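Local coordinates for oxysterol-binding protein homolog 3 (PDB 4IC4) that transfers lipids between membranes through the cytosol, carrying them in a hydrophobic pocket in phosphoinositide-coupled directional transport, and helps maintain intracellular sterol distribution, at residues A[28-33]-A[309-314]. Sequence-based numbering, arbitrary orientation.
Sequences VTRRND and TEIEKG
Residues 28-33, an irregular segment extended only as far as Arg30, approach a single helix-like turn starting at Thr309; the nearest alpha carbons, those of Val28 and Glu310, stay 7.4 Å apart, and no direct hydrogen bond links the two. Val28 supplies the apolar centre. Its CG1 lies 3.6 Å from CG1 of Ile311, the two side chains roughly perpendicular, and also rests against CG of Glu310, whose chain runs antiparallel. CG2 of Val28 sits over one face of the Arg30 guanidinium, displaced from its centre toward the border, while CD1 of Ile311 comes within 3.6 Å of Arg30 NH2. CG2 of Thr309 lies 4.1 Å from Arg30 NH1. Thr309 also organises the turn: OG1, between backbone N and carbonyl carbon (chi1 68°), accepts from Ile311 N at 3.1 Å, forming an ST turn, and donates to Glu312 OE1 at 2.7 Å. That carboxylate oxygen is gripped twice, since Thr309 N also reaches it, nearly along its C-O axis. An alanine at Thr309, lacking OG1 and CG2, would probably loosen the turn, leave the Glu312 carboxylate less firmly held and strip an apolar neighbour from the Arg30 guanidinium. The contact joins the N-terminal part of this OSBP-related domain construct to the loop between helices 300-305 and 325-331, on the surface away from the phosphoinositide site. One water accepts from Thr29 N and donates to Glu310 OE2, and another, in the guanidinium plane, bridges Arg30 NH2 to Glu312 OE2, linking opposite charges that do not touch. Arg31, next along, forms a salt bridge with Glu331.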
ATOM      1  N   VAL A  28      -7.021  21.442  -0.035  1.00 29.45           N
ATOM      2  CA  VAL A  28      -5.633  21.846  -0.206  1.00 25.12           C
ATOM      3  C   VAL A  28      -5.133  21.556  -1.615  1.00 21.99           C
ATOM      4  O   VAL A  28      -5.548  20.588  -2.254  1.00 20.65           O
ATOM      5  CB  VAL A  28      -4.698  21.124   0.793  1.00 26.86           C
ATOM      6  CG1 VAL A  28      -5.116  21.432   2.219  1.00 27.51           C
ATOM      7  CG2 VAL A  28      -4.717  19.629   0.538  1.00 26.29           C
ATOM      8  N   THR A  29      -4.242  22.414  -2.091  1.00 18.91           N
ATOM      9  CA  THR A  29      -3.651  22.260  -3.411  1.00 17.60           C
ATOM     10  C   THR A  29      -2.516  21.254  -3.272  1.00 16.19           C
ATOM     11  O   THR A  29      -1.643  21.418  -2.420  1.00 18.19           O
ATOM     12  CB  THR A  29      -3.065  23.589  -3.919  1.00 19.10           C
ATOM     13  OG1 THR A  29      -4.098  24.581  -3.960  1.00 19.03           O
ATOM     14  CG2 THR A  29      -2.479  23.419  -5.312  1.00 18.97           C
ATOM     15  N   ARG A  30      -2.536  20.211  -4.094  1.00 15.60           N
ATOM     16  CA  ARG A  30      -1.488  19.199  -4.042  1.00 12.87           C
ATOM     17  C   ARG A  30      -0.618  19.286  -5.293  1.00 13.60           C
ATOM     18  O   ARG A  30      -1.063  19.761  -6.345  1.00 14.48           O
ATOM     19  CB  ARG A  30      -2.108  17.808  -3.885  1.00 12.65           C
ATOM     20  CG  ARG A  30      -2.875  17.663  -2.571  1.00 12.20           C
ATOM     21  CD  ARG A  30      -3.522  16.292  -2.415  1.00 12.43           C
ATOM     22  NE  ARG A  30      -4.358  16.246  -1.220  1.00 12.96           N
ATOM     23  CZ  ARG A  30      -3.892  16.170   0.023  1.00 13.12           C
ATOM     24  NH1 ARG A  30      -2.583  16.120   0.249  1.00 14.01           N
ATOM     25  NH2 ARG A  30      -4.741  16.174   1.043  1.00 15.44           N
ATOM     26  N   ARG A  31       0.625  18.834  -5.180  1.00 11.80           N
ATOM     27  CA  ARG A  31       1.551  18.915  -6.303  1.00 12.16           C
ATOM     28  C   ARG A  31       1.175  18.065  -7.510  1.00 12.69           C
ATOM     29  O   ARG A  31       1.412  18.474  -8.645  1.00 13.22           O
ATOM     30  CB  ARG A  31       2.982  18.597  -5.840  1.00 12.42           C
ATOM     31  CG  ARG A  31       3.184  17.230  -5.200  1.00 11.59           C
ATOM     32  CD  ARG A  31       4.566  17.141  -4.565  1.00 12.43           C
ATOM     33  NE  ARG A  31       4.864  15.785  -4.117  1.00 10.20           N
ATOM     34  CZ  ARG A  31       6.009  15.411  -3.557  1.00 10.75           C
ATOM     35  NH1 ARG A  31       6.976  16.298  -3.360  1.00 13.29           N
ATOM     36  NH2 ARG A  31       6.201  14.144  -3.224  1.00 10.41           N
ATOM     37  N   ASN A  32       0.587  16.895  -7.272  1.00 12.25           N
ATOM     38  CA  ASN A  32       0.168  16.005  -8.355  1.00 13.18           C
ATOM     39  C   ASN A  32       1.304  15.731  -9.334  1.00 13.26           C
ATOM     40  O   ASN A  32       1.069  15.489 -10.521  1.00 14.63           O
ATOM     41  CB  ASN A  32      -1.009  16.621  -9.118  1.00 15.51           C
ATOM     42  CG  ASN A  32      -2.221  16.842  -8.237  1.00 18.13           C
ATOM     43  OD1 ASN A  32      -2.687  15.923  -7.569  1.00 21.60           O
ATOM     44  ND2 ASN A  32      -2.740  18.065  -8.236  1.00 23.99           N
ATOM     45  N   ASP A  33       2.532  15.759  -8.831  1.00 12.89           N
ATOM     46  CA  ASP A  33       3.693  15.550  -9.682  1.00 12.06           C
ATOM     47  C   ASP A  33       4.935  15.418  -8.811  1.00 12.00           C
ATOM     48  O   ASP A  33       4.918  15.775  -7.626  1.00 13.31           O
ATOM     49  CB  ASP A  33       3.824  16.748 -10.637  1.00 14.89           C
ATOM     50  CG  ASP A  33       4.905  16.560 -11.684  1.00 15.14           C
ATOM     51  OD1 ASP A  33       5.033  15.446 -12.227  1.00 16.13           O
ATOM     52  OD2 ASP A  33       5.619  17.542 -11.978  1.00 22.12           O
ATOM     53  N   THR A 309       1.879  19.494   3.094  1.00 11.27           N
ATOM     54  CA  THR A 309       0.994  20.608   2.775  1.00 11.31           C
ATOM     55  C   THR A 309       0.607  21.290   4.080  1.00 11.35           C
ATOM     56  O   THR A 309       1.111  20.935   5.145  1.00 11.69           O
ATOM     57  CB  THR A 309      -0.306  20.135   2.089  1.00 11.40           C
ATOM     58  OG1 THR A 309      -1.092  19.389   3.025  1.00 12.05           O
ATOM     59  CG2 THR A 309       0.005  19.267   0.871  1.00 12.82           C
ATOM     60  N   GLU A 310      -0.298  22.259   4.000  1.00 13.05           N
ATOM     61  CA  GLU A 310      -0.757  22.969   5.189  1.00 13.92           C
ATOM     62  C   GLU A 310      -1.429  22.004   6.169  1.00 12.70           C
ATOM     63  O   GLU A 310      -1.594  22.312   7.347  1.00 13.10           O
ATOM     64  CB  GLU A 310      -1.744  24.068   4.788  1.00 16.75           C
ATOM     65  CG  GLU A 310      -2.969  23.543   4.060  1.00 22.19           C
ATOM     66  CD  GLU A 310      -3.801  24.642   3.441  1.00 27.72           C
ATOM     67  OE1 GLU A 310      -4.383  25.452   4.195  1.00 31.22           O
ATOM     68  OE2 GLU A 310      -3.869  24.694   2.194  1.00 26.63           O
ATOM     69  N   ILE A 311      -1.825  20.835   5.682  1.00 11.30           N
ATOM     70  CA  ILE A 311      -2.466  19.858   6.551  1.00 10.68           C
ATOM     71  C   ILE A 311      -1.451  19.279   7.527  1.00 10.40           C
ATOM     72  O   ILE A 311      -1.730  19.125   8.715  1.00 10.63           O
ATOM     73  CB  ILE A 311      -3.075  18.695   5.737  1.00 11.84           C
ATOM     74  CG1 ILE A 311      -4.242  19.205   4.891  1.00 14.95           C
ATOM     75  CG2 ILE A 311      -3.538  17.584   6.680  1.00 13.63           C
ATOM     76  CD1 ILE A 311      -4.850  18.151   4.003  1.00 19.24           C
ATOM     77  N   GLU A 312      -0.260  18.984   7.018  1.00  9.49           N
ATOM     78  CA  GLU A 312       0.797  18.385   7.823  1.00 10.17           C
ATOM     79  C   GLU A 312       1.780  19.348   8.479  1.00  9.49           C
ATOM     80  O   GLU A 312       2.354  19.029   9.523  1.00 11.69           O
ATOM     81  CB  GLU A 312       1.612  17.398   6.974  1.00 11.31           C
ATOM     82  CG  GLU A 312       0.843  16.210   6.403  1.00 10.84           C
ATOM     83  CD  GLU A 312       0.070  16.540   5.136  1.00 12.96           C
ATOM     84  OE1 GLU A 312       0.359  17.577   4.497  1.00 12.52           O
ATOM     85  OE2 GLU A 312      -0.823  15.751   4.765  1.00 13.09           O
ATOM     86  N   LYS A 313       1.982  20.515   7.871  1.00 11.91           N
ATOM     87  CA  LYS A 313       2.953  21.482   8.378  1.00 12.32           C
ATOM     88  C   LYS A 313       2.844  21.784   9.864  1.00 11.05           C
ATOM     89  O   LYS A 313       1.843  22.335  10.328  1.00 12.53           O
ATOM     90  CB  LYS A 313       2.876  22.799   7.588  1.00 13.82           C
ATOM     91  CG  LYS A 313       3.925  23.826   8.023  1.00 15.37           C
ATOM     92  CD  LYS A 313       3.759  25.160   7.306  1.00 16.83           C
ATOM     93  CE  LYS A 313       4.759  26.190   7.817  1.00 16.86           C
ATOM     94  NZ  LYS A 313       4.539  27.533   7.203  1.00 19.50           N
ATOM     95  N   GLY A 314       3.892  21.408  10.594  1.00 11.05           N
ATOM     96  CA  GLY A 314       3.963  21.646  12.025  1.00 11.71           C
ATOM     97  C   GLY A 314       3.118  20.731  12.888  1.00 11.77           C
ATOM     98  O   GLY A 314       3.085  20.888  14.107  1.00 12.85           O
TER
HETATM   99  O   HOH W   1      -3.749  24.632  -0.587  1.00 29.88           O
HETATM  100  O   HOH W   2       0.047  15.887   2.049  1.00 17.23           O
HETATM  101  O   HOH W   3      -3.117  15.650   3.327  1.00 18.12           O